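Local atomic coordinates of KLLA0E08119p (Kluyveromyces lactis, PDB entry 3VA7), a protein that probably catalyses the biotin- and ATP-dependent carboxylation of urea to urea-1-carboxylate, here as the urea carboxylase part of a longer enzyme that probably also hydrolyses allophanate. Residues T739-V744 with Q1143-E1148; E948-E953 with Y1013-T1018. One frame throughout, in Å; residues are numbered along the deposited sequence.

Contact 1. Residues T739-V744 with Q1143-E1148; sequences TGDEPV and QVANAE. With BTI (5-(hexahydro-2-oxo-1H-thieno[3,4-D]imidazol-6-yl)pentanal), chain B.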
loop_
_atom_site.group_PDB
_atom_site.type_symbol
_atom_site.label_atom_id
_atom_site.label_comp_id
_atom_site.label_asym_id
_atom_site.label_seq_id
_atom_site.Cartn_x
_atom_site.Cartn_y
_atom_site.Cartn_z
ATOM N N THR A 739 15.830 -9.105 21.623
ATOM C CA THR A 739 14.440 -9.573 21.756
ATOM C C THR A 739 14.531 -10.822 22.569
ATOM O O THR A 739 14.713 -11.899 22.020
ATOM C CB THR A 739 13.807 -9.894 20.398
ATOM O OG1 THR A 739 14.491 -11.026 19.816
ATOM C CG2 THR A 739 13.915 -8.700 19.464
ATOM N N GLY A 740 14.412 -10.696 23.882
ATOM C CA GLY A 740 14.773 -11.826 24.793
ATOM C C GLY A 740 16.310 -12.042 24.786
ATOM O O GLY A 740 17.079 -11.076 24.961
ATOM N N ASP A 741 16.755 -13.266 24.507
ATOM C CA ASP A 741 18.138 -13.649 24.652
ATOM C C ASP A 741 18.926 -13.631 23.301
ATOM O O ASP A 741 20.087 -14.014 23.221
ATOM C CB ASP A 741 18.210 -15.007 25.348
ATOM C CG ASP A 741 17.716 -14.955 26.788
ATOM O OD1 ASP A 741 18.287 -14.162 27.582
ATOM O OD2 ASP A 741 16.779 -15.719 27.158
ATOM N N GLU A 742 18.288 -13.146 22.255
ATOM C CA GLU A 742 18.905 -13.094 20.956
ATOM C C GLU A 742 18.698 -11.695 20.393
ATOM O O GLU A 742 17.618 -11.121 20.592
ATOM C CB GLU A 742 18.223 -14.069 20.043
ATOM C CG GLU A 742 18.519 -15.521 20.359
ATOM C CD GLU A 742 17.477 -16.442 19.760
ATOM O OE1 GLU A 742 17.441 -16.581 18.534
ATOM O OE2 GLU A 742 16.654 -16.985 20.521
ATOM N N PRO A 743 19.731 -11.142 19.703
ATOM C CA PRO A 743 19.712 -9.781 19.182
ATOM C C PRO A 743 19.465 -9.714 17.705
ATOM O O PRO A 743 19.653 -10.676 17.002
ATOM C CB PRO A 743 21.126 -9.272 19.467
ATOM C CG PRO A 743 22.000 -10.543 19.275
ATOM C CD PRO A 743 21.061 -11.774 19.506
ATOM N N VAL A 744 19.074 -8.542 17.237
ATOM C CA VAL A 744 18.774 -8.362 15.845
ATOM C C VAL A 744 19.083 -6.923 15.526
ATOM O O VAL A 744 18.819 -6.013 16.354
ATOM C CB VAL A 744 17.306 -8.694 15.552
ATOM C CG1 VAL A 744 16.360 -8.086 16.627
ATOM C CG2 VAL A 744 16.928 -8.266 14.165
ATOM N N GLN A 1143 13.500 -16.884 31.069
ATOM C CA GLN A 1143 14.881 -16.507 30.772
ATOM C C GLN A 1143 15.768 -17.578 30.111
ATOM O O GLN A 1143 16.952 -17.298 29.882
ATOM C CB GLN A 1143 15.546 -16.233 32.114
ATOM C CG GLN A 1143 16.238 -14.979 32.252
ATOM C CD GLN A 1143 16.326 -14.567 33.702
ATOM O OE1 GLN A 1143 17.409 -14.225 34.161
ATOM N NE2 GLN A 1143 15.185 -14.542 34.423
ATOM N N VAL A 1144 15.259 -18.810 29.915
ATOM C CA VAL A 1144 16.074 -19.890 29.325
ATOM C C VAL A 1144 16.158 -19.569 27.840
ATOM O O VAL A 1144 15.116 -19.533 27.177
ATOM C CB VAL A 1144 15.475 -21.357 29.540
ATOM C CG1 VAL A 1144 16.326 -22.389 28.811
ATOM C CG2 VAL A 1144 15.316 -21.763 31.043
ATOM N N ALA A 1145 17.366 -19.296 27.324
ATOM C CA ALA A 1145 17.562 -19.056 25.884
ATOM C C ALA A 1145 16.992 -20.216 25.069
ATOM O O ALA A 1145 17.042 -21.352 25.510
ATOM C CB ALA A 1145 19.033 -18.846 25.548
ATOM N N ASN A 1146 16.422 -19.927 23.903
ATOM C CA ASN A 1146 15.916 -20.969 23.008
ATOM C C ASN A 1146 17.080 -21.878 22.553
ATOM O O ASN A 1146 18.237 -21.449 22.559
ATOM C CB ASN A 1146 15.209 -20.306 21.812
ATOM C CG ASN A 1146 14.353 -21.277 20.994
ATOM O OD1 ASN A 1146 13.900 -22.304 21.488
ATOM N ND2 ASN A 1146 14.127 -20.936 19.732
ATOM N N ALA A 1147 16.776 -23.127 22.194
ATOM C CA ALA A 1147 17.769 -24.107 21.720
ATOM C C ALA A 1147 18.487 -23.631 20.465
ATOM O O ALA A 1147 17.894 -22.948 19.625
ATOM C CB ALA A 1147 17.114 -25.454 21.450
ATOM N N GLU A 1148 19.763 -23.993 20.338
ATOM C CA GLU A 1148 20.534 -23.672 19.144
ATOM C C GLU A 1148 19.886 -24.387 17.992
ATOM O O GLU A 1148 19.477 -25.532 18.157
ATOM C CB GLU A 1148 21.983 -24.158 19.285
ATOM C CG GLU A 1148 22.808 -23.429 20.377
ATOM C CD GLU A 1148 23.015 -21.921 20.096
ATOM O OE1 GLU A 1148 23.654 -21.572 19.069
ATOM O OE2 GLU A 1148 22.554 -21.095 20.921
HETATM C C11 BTI B . 13.126 -9.541 12.272
HETATM O O11 BTI B . 12.491 -10.459 12.879
HETATM C C10 BTI B . 13.342 -8.097 12.817
HETATM C C9 BTI B . 12.603 -7.907 14.141
HETATM C C8 BTI B . 12.972 -6.666 14.941
HETATM C C7 BTI B . 12.625 -6.726 16.442
HETATM C C2 BTI B . 11.209 -7.158 16.760
HETATM S S1 BTI B . 9.987 -6.091 16.054
HETATM C C6 BTI B . 8.749 -6.522 17.226
HETATM C C5 BTI B . 9.439 -6.981 18.492
HETATM N N3 BTI B . 9.373 -5.805 19.319
HETATM C C3 BTI B . 10.555 -5.270 19.473
HETATM O O3 BTI B . 10.781 -4.214 20.228
HETATM N N2 BTI B . 11.491 -5.936 18.829
HETATM C C4 BTI B . 10.945 -7.161 18.256
HETATM O O HOH W 1 16.113 -17.098 23.152
HETATM O O HOH W 2 15.650 -18.905 18.424
#
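Asp741 meets the extended loop 1143-1148 through CB and OD2. Its CB rests on Ala1145 CB at 3.9 Å, the methyl packing on the first carbon of the chain. With chi1 at -66°, CG points away from the residue's own carbonyl, and the two carboxylate oxygens go to different partners. OD1 turns to the indole NE1 of Trp711, its hydrogen-bond partner. OD2 comes 3.6 Å from Ala1145 N and 3.2 Å from Gln1143 O, a pair of acceptors with no bond between them. Asp741 is on the type II' turn Thr739-Glu742, the tight connection of a beta-hairpin between strands 735-739 and 742-746 in the A and B part of the carboxyltransferase domain; Gly740 supplies the positive phi (70°). Next to it, Glu742 reaches the loop through water. Water 1 donates to Glu742 OE2 at 2.7 Å and accepts from the backbone N of Asn1146 at 2.9 Å. Water 2 does the same between Glu742 OE1 and Asn1146 ND2, 2.9 Å from each, while ND2 probably also bonds to Ile950 O. Facing the cofactor from the start of the turn, Thr739 CG2 lies 3.6 Å from C4 of the biotin group.

Contact 2. Residues E948-E953 with Y1013-T1018; sequences ETIRSE and YNPSRT. With BTI (5-(hexahydro-2-oxo-1H-thieno[3,4-D]imidazol-6-yl)pentanal), chain B.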
loop_
_atom_site.group_PDB
_atom_site.type_symbol
_atom_site.label_atom_id
_atom_site.label_comp_id
_atom_site.label_asym_id
_atom_site.label_seq_id
_atom_site.Cartn_x
_atom_site.Cartn_y
_atom_site.Cartn_z
ATOM N N GLU A 948 5.541 -23.773 15.558
ATOM C CA GLU A 948 6.053 -24.722 14.619
ATOM C C GLU A 948 7.264 -24.200 13.851
ATOM O O GLU A 948 7.980 -24.988 13.214
ATOM C CB GLU A 948 4.950 -25.491 13.806
ATOM C CG GLU A 948 3.905 -24.648 13.175
ATOM C CD GLU A 948 2.671 -25.369 12.644
ATOM O OE1 GLU A 948 2.342 -25.038 11.483
ATOM O OE2 GLU A 948 1.983 -26.151 13.357
ATOM N N THR A 949 7.581 -22.897 13.971
ATOM C CA THR A 949 8.690 -22.386 13.162
ATOM C C THR A 949 9.878 -21.943 13.964
ATOM O O THR A 949 10.954 -21.791 13.394
ATOM C CB THR A 949 8.301 -21.230 12.271
ATOM O OG1 THR A 949 7.955 -20.126 13.113
ATOM C CG2 THR A 949 7.151 -21.610 11.362
ATOM N N ILE A 950 9.697 -21.705 15.263
ATOM C CA ILE A 950 10.734 -20.968 16.023
ATOM C C ILE A 950 11.020 -21.537 17.392
ATOM O O ILE A 950 12.160 -21.879 17.676
ATOM C CB ILE A 950 10.392 -19.442 16.170
ATOM C CG1 ILE A 950 10.504 -18.746 14.821
ATOM C CG2 ILE A 950 11.253 -18.756 17.267
ATOM C CD1 ILE A 950 10.224 -17.185 14.872
ATOM N N ARG A 951 9.979 -21.589 18.232
ATOM C CA ARG A 951 10.061 -22.117 19.566
ATOM C C ARG A 951 8.762 -22.841 19.911
ATOM O O ARG A 951 7.704 -22.195 20.026
ATOM C CB ARG A 951 10.251 -20.996 20.572
ATOM C CG ARG A 951 10.568 -21.536 21.954
ATOM C CD ARG A 951 11.313 -20.514 22.770
ATOM N NE ARG A 951 11.557 -21.009 24.122
ATOM C CZ ARG A 951 12.407 -20.478 24.996
ATOM N NH1 ARG A 951 13.145 -19.427 24.664
ATOM N NH2 ARG A 951 12.541 -21.011 26.202
ATOM N N SER A 952 8.826 -24.155 20.121
ATOM C CA SER A 952 7.595 -24.927 20.319
ATOM C C SER A 952 7.140 -25.063 21.782
ATOM O O SER A 952 5.972 -25.422 22.057
ATOM C CB SER A 952 7.731 -26.307 19.675
ATOM O OG SER A 952 8.529 -27.145 20.501
ATOM N N GLU A 953 8.069 -24.806 22.710
ATOM C CA GLU A 953 7.740 -24.778 24.157
ATOM C C GLU A 953 8.331 -23.571 24.841
ATOM O O GLU A 953 9.482 -23.164 24.579
ATOM C CB GLU A 953 8.207 -26.050 24.865
ATOM C CG GLU A 953 7.575 -27.325 24.276
ATOM C CD GLU A 953 8.088 -28.599 24.984
ATOM O OE1 GLU A 953 9.303 -28.981 24.826
ATOM O OE2 GLU A 953 7.261 -29.218 25.705
ATOM N N TYR A 1013 7.833 -11.991 24.000
ATOM C CA TYR A 1013 8.383 -13.253 23.554
ATOM C C TYR A 1013 9.928 -13.294 23.614
ATOM O O TYR A 1013 10.615 -12.251 23.554
ATOM C CB TYR A 1013 7.912 -13.545 22.130
ATOM C CG TYR A 1013 6.504 -14.146 21.959
ATOM C CD1 TYR A 1013 5.417 -13.787 22.808
ATOM C CD2 TYR A 1013 6.243 -15.039 20.910
ATOM C CE1 TYR A 1013 4.146 -14.329 22.627
ATOM C CE2 TYR A 1013 4.937 -15.587 20.705
ATOM C CZ TYR A 1013 3.922 -15.231 21.548
ATOM O OH TYR A 1013 2.685 -15.761 21.318
ATOM N N ASN A 1014 10.466 -14.508 23.764
ATOM C CA ASN A 1014 11.880 -14.745 23.734
ATOM C C ASN A 1014 12.190 -15.957 22.873
ATOM O O ASN A 1014 12.094 -17.093 23.341
ATOM C CB ASN A 1014 12.384 -14.916 25.166
ATOM C CG ASN A 1014 13.777 -15.551 25.243
ATOM O OD1 ASN A 1014 14.054 -16.349 26.163
ATOM N ND2 ASN A 1014 14.636 -15.254 24.279
ATOM N N PRO A 1015 12.580 -15.744 21.609
ATOM C CA PRO A 1015 12.747 -14.493 20.879
ATOM C C PRO A 1015 11.412 -14.088 20.293
ATOM O O PRO A 1015 10.456 -14.865 20.352
ATOM C CB PRO A 1015 13.687 -14.893 19.704
ATOM C CG PRO A 1015 13.318 -16.236 19.383
ATOM C CD PRO A 1015 12.867 -16.895 20.733
ATOM N N SER A 1016 11.358 -12.925 19.660
ATOM C CA SER A 1016 10.105 -12.457 19.086
ATOM C C SER A 1016 9.645 -13.268 17.873
ATOM O O SER A 1016 10.431 -13.924 17.221
ATOM C CB SER A 1016 10.233 -10.972 18.782
ATOM O OG SER A 1016 11.433 -10.705 18.062
ATOM N N ARG A 1017 8.359 -13.182 17.551
ATOM C CA ARG A 1017 7.772 -13.781 16.331
ATOM C C ARG A 1017 8.319 -13.032 15.158
ATOM O O ARG A 1017 8.789 -11.909 15.332
ATOM C CB ARG A 1017 6.263 -13.611 16.318
ATOM C CG ARG A 1017 5.515 -14.310 17.431
ATOM C CD ARG A 1017 3.989 -14.129 17.247
ATOM N NE ARG A 1017 3.611 -12.717 17.084
ATOM C CZ ARG A 1017 3.466 -11.854 18.097
ATOM N NH1 ARG A 1017 3.633 -12.210 19.388
ATOM N NH2 ARG A 1017 3.162 -10.606 17.814
ATOM N N THR A 1018 8.219 -13.608 13.967
ATOM C CA THR A 1018 8.539 -12.901 12.758
ATOM C C THR A 1018 7.284 -12.454 12.029
ATOM O O THR A 1018 7.358 -11.667 11.056
ATOM C CB THR A 1018 9.271 -13.775 11.785
ATOM O OG1 THR A 1018 8.514 -14.972 11.556
ATOM C CG2 THR A 1018 10.629 -14.134 12.354
HETATM C C11 BTI B . 13.126 -9.541 12.272
HETATM O O11 BTI B . 12.491 -10.459 12.879
HETATM C C10 BTI B . 13.342 -8.097 12.817
HETATM C C9 BTI B . 12.603 -7.907 14.141
HETATM C C8 BTI B . 12.972 -6.666 14.941
HETATM C C7 BTI B . 12.625 -6.726 16.442
HETATM C C2 BTI B . 11.209 -7.158 16.760
HETATM S S1 BTI B . 9.987 -6.091 16.054
HETATM C C6 BTI B . 8.749 -6.522 17.226
HETATM C C5 BTI B . 9.439 -6.981 18.492
HETATM N N3 BTI B . 9.373 -5.805 19.319
HETATM C C3 BTI B . 10.555 -5.270 19.473
HETATM O O3 BTI B . 10.781 -4.214 20.228
HETATM N N2 BTI B . 11.491 -5.936 18.829
HETATM C C4 BTI B . 10.945 -7.161 18.256
#
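Ile950 and Arg951, just past the end of helix 937-949, meet the loop 1013-1018 in two different ways. Ile950 makes the apolar part. Its CG2 touches the proline ring at Pro1015 CG (3.9 Å), the two side chains running past each other in opposite directions. The other branch, extended through CG1 (chi2 -178°), carries CD1 further along the loop, to 4.0 Å from Thr1018 CG2 and close to the carbonyl oxygen of Ser1016. Arg951 makes the polar part: NH1 gives a weak, strongly bent hydrogen bond to Asn1014 O at 2.9 Å, just ahead of the cis peptide bond that leads into Pro1015. What aims the guanidinium is a straighter bond made by its own segment, NE to Glu953 O at 3.0 Å (N-H...O 159°), with the oxygen at the edge and nearly in the guanidinium plane; NH2 is probably held by Val1144 O. Further out, Tyr946 OH on helix 937-949 bonds Pro1015 O, and Thr1018 OG1 hydrogen-bonds Glu1199 OE2, three residues before the biotin-bearing Lys1202. Arg1017 NH1 sits 3.7 Å above the plane of the Tyr1013 ring, over its centre, and bonds Tyr1044 O, while NH2 bonds Thr1020 OG1. Ser1016, between these anchors, has OG 3.6 Å from biotin C4. Through Ser1016 this loop of the C and D part of the carboxyltransferase domain contributes to the wall of the biotin pocket.

How the contacts relate
The two contacts, with centres about 10 Å apart, join directly and share the biotin group. The loop 1143-1148 ties them through two probable hydrogen bonds, Asn1146 ND2 to Ile950 O (3.0 Å) and Arg951 NH2 to Val1144 O (3.1 Å). One loop therefore packs on the hairpin of contact 1 and on the segment of contact 2 that follows helix 937-949. On the pocket side, Thr739 touches Pro1015 and Ser1016, so the A and B part and the C and D part of the carboxyltransferase domain meet beside the biotin ring system. Beyond contact 2, the Arg1017 side chain comes within about 5 Å of bound urea.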